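Local coordinates for glutamine amidotransferase domain-containing protein (Thermotoga maritima, PDB 1O1Y) that is a putative glutamine amidotransferase, which probably hydrolyses glutamine and passes the released ammonia to an acceptor not yet identified, at residues K135-R138 / E139-D142; V163-E167 / K168-Q172. All blocks are in the same frame, centred on the assembly; numbering follows the deposited sequence.

How the interactions relate
Interaction 1 (135-138 with 139-142) comes first along the chain, in the loop between strands 125-130 and 143-150. Interaction 2 (163-167 with 168-172) follows, at the end of strand 161-165 and in the loop that leads to strand 173-176. The strands they join belong to one mixed sheet, in which 161-165 lies next to 125-130. The centres are about 15 Å apart, yet the two touch through an aromatic cluster. Phe137 CD1 lies 3.6 Å from Phe164 CE2, and Phe140 CD2 lies 3.8 Å from Phe164 CZ. The cluster thus ties two connections of the glutaminase domain together beside helix 211-237.

Interaction 1: K135-R138 / E139-D142. With SO4 (sulfate ion), chain I; SO4 (sulfate ion), chain F.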
loop_
_atom_site.group_PDB
_atom_site.type_symbol
_atom_site.label_atom_id
_atom_site.label_comp_id
_atom_site.label_asym_id
_atom_site.label_seq_id
_atom_site.Cartn_x
_atom_site.Cartn_y
_atom_site.Cartn_z
ATOM N N LYS A 135 -17.509 -1.133 -3.202
ATOM C CA LYS A 135 -17.482 -2.395 -3.923
ATOM C C LYS A 135 -16.118 -3.084 -3.947
ATOM O O LYS A 135 -16.065 -4.314 -3.963
ATOM C CB LYS A 135 -17.944 -2.176 -5.368
ATOM C CG LYS A 135 -16.991 -1.333 -6.229
ATOM C CD LYS A 135 -17.558 -1.179 -7.672
ATOM C CE LYS A 135 -16.664 -0.292 -8.523
ATOM N NZ LYS A 135 -17.210 -0.212 -9.927
ATOM N N PHE A 136 -15.037 -2.321 -3.965
ATOM C CA PHE A 136 -13.704 -2.921 -4.055
ATOM C C PHE A 136 -13.415 -3.807 -2.845
ATOM O O PHE A 136 -12.622 -4.721 -2.937
ATOM C CB PHE A 136 -12.589 -1.869 -4.150
ATOM C CG PHE A 136 -12.599 -1.097 -5.423
ATOM C CD1 PHE A 136 -12.806 -1.737 -6.646
ATOM C CD2 PHE A 136 -12.393 0.275 -5.425
ATOM C CE1 PHE A 136 -12.803 -1.050 -7.835
ATOM C CE2 PHE A 136 -12.406 0.983 -6.649
ATOM C CZ PHE A 136 -12.606 0.313 -7.839
ATOM N N PHE A 137 -14.029 -3.450 -1.711
ATOM C CA PHE A 137 -13.779 -4.105 -0.428
ATOM C C PHE A 137 -14.972 -4.923 0.055
ATOM O O PHE A 137 -15.036 -5.285 1.221
ATOM C CB PHE A 137 -13.365 -3.062 0.602
ATOM C CG PHE A 137 -12.032 -2.450 0.288
ATOM C CD1 PHE A 137 -10.881 -3.108 0.611
ATOM C CD2 PHE A 137 -11.936 -1.281 -0.457
ATOM C CE1 PHE A 137 -9.636 -2.567 0.330
ATOM C CE2 PHE A 137 -10.666 -0.745 -0.750
ATOM C CZ PHE A 137 -9.547 -1.380 -0.370
ATOM N N ARG A 138 -15.903 -5.226 -0.838
ATOM C CA ARG A 138 -17.095 -5.950 -0.462
ATOM C C ARG A 138 -16.848 -7.276 0.249
ATOM O O ARG A 138 -17.610 -7.667 1.144
ATOM C CB ARG A 138 -17.981 -6.154 -1.688
ATOM C CG ARG A 138 -19.455 -6.415 -1.409
ATOM C CD ARG A 138 -20.433 -5.669 -2.411
ATOM N NE ARG A 138 -20.307 -4.180 -2.447
ATOM C CZ ARG A 138 -20.724 -3.400 -3.466
ATOM N NH1 ARG A 138 -21.257 -3.928 -4.550
ATOM N NH2 ARG A 138 -20.588 -2.084 -3.424
ATOM N N GLU A 139 -15.765 -7.969 -0.090
ATOM C CA GLU A 139 -15.467 -9.254 0.538
ATOM C C GLU A 139 -14.793 -9.106 1.888
ATOM O O GLU A 139 -14.637 -10.117 2.606
ATOM C CB GLU A 139 -14.530 -10.080 -0.340
ATOM C CG GLU A 139 -15.240 -10.746 -1.496
ATOM C CD GLU A 139 -15.756 -9.760 -2.515
ATOM O OE1 GLU A 139 -16.962 -9.832 -2.856
ATOM O OE2 GLU A 139 -14.944 -8.918 -2.978
ATOM N N PHE A 140 -14.398 -7.878 2.253
ATOM C CA PHE A 140 -13.614 -7.676 3.470
ATOM C C PHE A 140 -14.559 -7.683 4.669
ATOM O O PHE A 140 -15.682 -7.209 4.567
ATOM C CB PHE A 140 -12.840 -6.350 3.422
ATOM C CG PHE A 140 -11.583 -6.386 2.576
ATOM C CD1 PHE A 140 -11.634 -6.695 1.231
ATOM C CD2 PHE A 140 -10.372 -6.025 3.130
ATOM C CE1 PHE A 140 -10.481 -6.706 0.479
ATOM C CE2 PHE A 140 -9.227 -6.022 2.375
ATOM C CZ PHE A 140 -9.274 -6.388 1.040
ATOM N N PRO A 141 -14.102 -8.177 5.824
ATOM C CA PRO A 141 -14.963 -8.222 7.016
ATOM C C PRO A 141 -15.016 -6.856 7.724
ATOM O O PRO A 141 -14.267 -5.940 7.358
ATOM C CB PRO A 141 -14.265 -9.246 7.895
ATOM C CG PRO A 141 -12.847 -9.023 7.618
ATOM C CD PRO A 141 -12.797 -8.796 6.096
ATOM N N ASP A 142 -15.904 -6.738 8.703
ATOM C CA ASP A 142 -16.071 -5.500 9.454
ATOM C C ASP A 142 -14.842 -5.152 10.286
ATOM O O ASP A 142 -14.542 -3.971 10.478
ATOM C CB ASP A 142 -17.277 -5.616 10.378
ATOM C CG ASP A 142 -18.591 -5.614 9.625
ATOM O OD1 ASP A 142 -19.609 -5.986 10.243
ATOM O OD2 ASP A 142 -18.668 -5.253 8.426
HETATM S S SO4 I . -18.207 -10.109 8.884
HETATM O O1 SO4 I . -17.228 -11.172 8.993
HETATM O O2 SO4 I . -19.391 -10.345 9.741
HETATM O O3 SO4 I . -18.646 -10.007 7.501
HETATM O O4 SO4 I . -17.537 -8.896 9.121
HETATM S S SO4 F . -20.922 -7.183 -6.000
HETATM O O1 SO4 F . -20.397 -8.215 -5.192
HETATM O O2 SO4 F . -22.171 -6.771 -5.371
HETATM O O3 SO4 F . -21.288 -7.579 -7.324
HETATM O O4 SO4 F . -19.978 -6.136 -6.081
HETATM O O HOH W 1 -13.374 -7.204 -1.784
HETATM O O HOH W 2 -17.806 -9.295 3.731
#
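A type I beta turn from Phe137 to Phe140 brings two phenylalanine rings together in a T-shaped pair. Phe140 N donates to Phe137 O at 2.9 Å, with an N-H...O angle of 159°, and closes the turn. Phe137 turns its ring edge to the Phe140 face. Its CD1 sits over the centre of the Phe140 ring, 3.6 Å from Phe140 CE1. The ring planes stand at 74°. Phe140 has CG anti to the carbonyl carbon (chi1 -78°), which carries its ring out to meet the Phe137 edge. Leu232 of helix 211-237 packs on Phe137, and Leu228 on Phe140. With an alanine at Phe140, the Phe137 edge would probably lose the aromatic face it packs on, and a gap would open beside Leu228.

A water bridges Phe136 O and Glu139 N. In one of two Glu139 conformers this water also donates to Glu139 OE2 at 2.6 Å, and the same OE2 forms a salt bridge with Arg235. Arg138 NH1 donates to O2 of one sulfate at 3.1 Å, while its NH2 is held by Asp133 O. Asp142 N meets O4 of a second sulfate at 2.7 Å, nearly straight. Both ions probably come from the crystallisation liquor. Lys130 NZ also donates to Phe137 O and Phe140 O. The Phe140 N to Phe137 O bond marks a beta turn, here in the connection between strands 125-130 and 143-150, with its aromatic side packed against a helix.

Interaction 2: V163-E167 / K168-Q172; sequences VFTSE and KYENQ
Ser166 holds OG between its backbone N and carbonyl carbon (chi1 66°), and Gln172 bends at chi2 (-77°) to bring its amide to that hydroxyl. Gln172 NE2 donates to Ser166 OG at 2.9 Å, with an N-H...O angle of 160°. The hydroxyl lies in the amide plane. Ser166 OG in turn donates to Tyr169 O at 2.6 Å, slightly tilted from the carbonyl plane. The serine hydroxyl therefore relays a bond from the amide to the loop backbone. Gln172 NE2 is also hydrogen-bonded to Glu122 OE1, and Gln172 OE1 accepts from Gln148 NE2. These bonds fix which way round the amide sits.

Thr165 OG1 donates to Glu170 O at 2.8 Å. This bond approaches the carbonyl from the side, tilted from its plane. Thr165 CA makes a CA-H...O contact with the same oxygen. Further in, Gln172 N donates to Phe164 O at 2.9 Å, from above the carbonyl plane. The CB atoms of Phe164 and Gln172 touch at 3.8 Å. Midway along the loop, Tyr169 OH is anchored by Gly120 O. Beside the Phe164 to Gln172 bond, Val163 and Phe164 both face Gly173, a classic beta bulge where the loop between two antiparallel strands returns to the sheet.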
loop_
_atom_site.group_PDB
_atom_site.type_symbol
_atom_site.label_atom_id
_atom_site.label_comp_id
_atom_site.label_asym_id
_atom_site.label_seq_id
_atom_site.Cartn_x
_atom_site.Cartn_y
_atom_site.Cartn_z
ATOM N N VAL A 163 -12.856 4.213 3.890
ATOM C CA VAL A 163 -13.222 2.803 3.876
ATOM C C VAL A 163 -12.752 2.071 5.129
ATOM O O VAL A 163 -13.412 1.096 5.540
ATOM C CB VAL A 163 -12.730 2.113 2.585
ATOM C CG1 VAL A 163 -13.101 0.613 2.552
ATOM C CG2 VAL A 163 -13.410 2.774 1.391
ATOM N N PHE A 164 -11.619 2.461 5.675
ATOM C CA PHE A 164 -11.128 1.889 6.907
ATOM C C PHE A 164 -10.761 2.927 7.955
ATOM O O PHE A 164 -10.159 3.969 7.656
ATOM C CB PHE A 164 -9.914 0.986 6.682
ATOM C CG PHE A 164 -10.199 -0.219 5.800
ATOM C CD1 PHE A 164 -10.737 -1.403 6.342
ATOM C CD2 PHE A 164 -9.986 -0.145 4.441
ATOM C CE1 PHE A 164 -11.017 -2.492 5.543
ATOM C CE2 PHE A 164 -10.283 -1.239 3.653
ATOM C CZ PHE A 164 -10.812 -2.409 4.205
ATOM N N THR A 165 -11.038 2.563 9.194
ATOM C CA THR A 165 -10.620 3.314 10.366
ATOM C C THR A 165 -9.933 2.415 11.387
ATOM O O THR A 165 -9.776 1.235 11.172
ATOM C CB THR A 165 -11.850 4.051 10.938
ATOM O OG1 THR A 165 -11.448 5.062 11.877
ATOM C CG2 THR A 165 -12.742 3.109 11.716
ATOM N N SER A 166 -9.533 2.998 12.513
ATOM C CA SER A 166 -8.949 2.246 13.597
ATOM C C SER A 166 -9.073 3.002 14.897
ATOM O O SER A 166 -9.407 4.190 14.935
ATOM C CB SER A 166 -7.479 1.947 13.344
ATOM O OG SER A 166 -6.678 3.132 13.322
ATOM N N GLU A 167 -8.774 2.310 15.985
ATOM C CA GLU A 167 -8.719 2.966 17.264
ATOM C C GLU A 167 -7.649 4.059 17.352
ATOM O O GLU A 167 -7.923 5.143 17.867
ATOM C CB GLU A 167 -8.579 1.937 18.373
ATOM C CG GLU A 167 -8.960 2.501 19.716
ATOM C CD GLU A 167 -9.202 1.413 20.716
ATOM O OE1 GLU A 167 -8.201 0.979 21.324
ATOM O OE2 GLU A 167 -10.372 0.982 20.864
ATOM N N LYS A 168 -6.438 3.815 16.855
ATOM C CA LYS A 168 -5.397 4.830 16.938
ATOM C C LYS A 168 -5.483 5.954 15.895
ATOM O O LYS A 168 -5.126 7.118 16.193
ATOM C CB LYS A 168 -4.003 4.195 16.889
ATOM C CG LYS A 168 -3.648 3.438 18.158
ATOM C CD LYS A 168 -2.458 2.488 17.986
ATOM C CE LYS A 168 -1.131 3.108 18.311
ATOM N NZ LYS A 168 -0.947 3.442 19.770
ATOM N N TYR A 169 -5.938 5.611 14.688
ATOM C CA TYR A 169 -5.923 6.506 13.517
ATOM C C TYR A 169 -7.261 6.432 12.807
ATOM O O TYR A 169 -7.724 5.361 12.343
ATOM C CB TYR A 169 -4.705 6.206 12.574
ATOM C CG TYR A 169 -3.466 6.555 13.307
ATOM C CD1 TYR A 169 -3.183 7.886 13.580
ATOM C CD2 TYR A 169 -2.646 5.588 13.856
ATOM C CE1 TYR A 169 -2.119 8.245 14.368
ATOM C CE2 TYR A 169 -1.529 5.952 14.653
ATOM C CZ TYR A 169 -1.281 7.305 14.882
ATOM O OH TYR A 169 -0.253 7.800 15.645
ATOM N N GLU A 170 -7.911 7.590 12.739
ATOM C CA GLU A 170 -9.219 7.674 12.108
ATOM C C GLU A 170 -9.146 7.248 10.629
ATOM O O GLU A 170 -10.089 6.647 10.085
ATOM C CB GLU A 170 -9.748 9.107 12.184
ATOM C CG GLU A 170 -11.166 9.228 11.639
ATOM C CD GLU A 170 -11.813 10.566 11.956
ATOM O OE1 GLU A 170 -11.104 11.587 11.910
ATOM O OE2 GLU A 170 -13.031 10.604 12.243
ATOM N N ASN A 171 -8.045 7.592 9.968
ATOM C CA ASN A 171 -7.934 7.359 8.520
ATOM C C ASN A 171 -6.948 6.252 8.176
ATOM O O ASN A 171 -5.750 6.454 8.175
ATOM C CB ASN A 171 -7.595 8.674 7.814
ATOM C CG ASN A 171 -8.600 9.749 8.097
ATOM O OD1 ASN A 171 -9.816 9.524 7.977
ATOM N ND2 ASN A 171 -8.117 10.953 8.452
ATOM N N GLN A 172 -7.489 5.064 7.952
ATOM C CA GLN A 172 -6.663 3.890 7.614
ATOM C C GLN A 172 -6.745 3.533 6.153
ATOM O O GLN A 172 -5.873 2.828 5.645
ATOM C CB GLN A 172 -7.068 2.715 8.499
ATOM C CG GLN A 172 -6.525 2.878 9.942
ATOM C CD GLN A 172 -5.053 2.569 10.115
ATOM O OE1 GLN A 172 -4.386 2.191 9.144
ATOM N NE2 GLN A 172 -4.540 2.715 11.363
#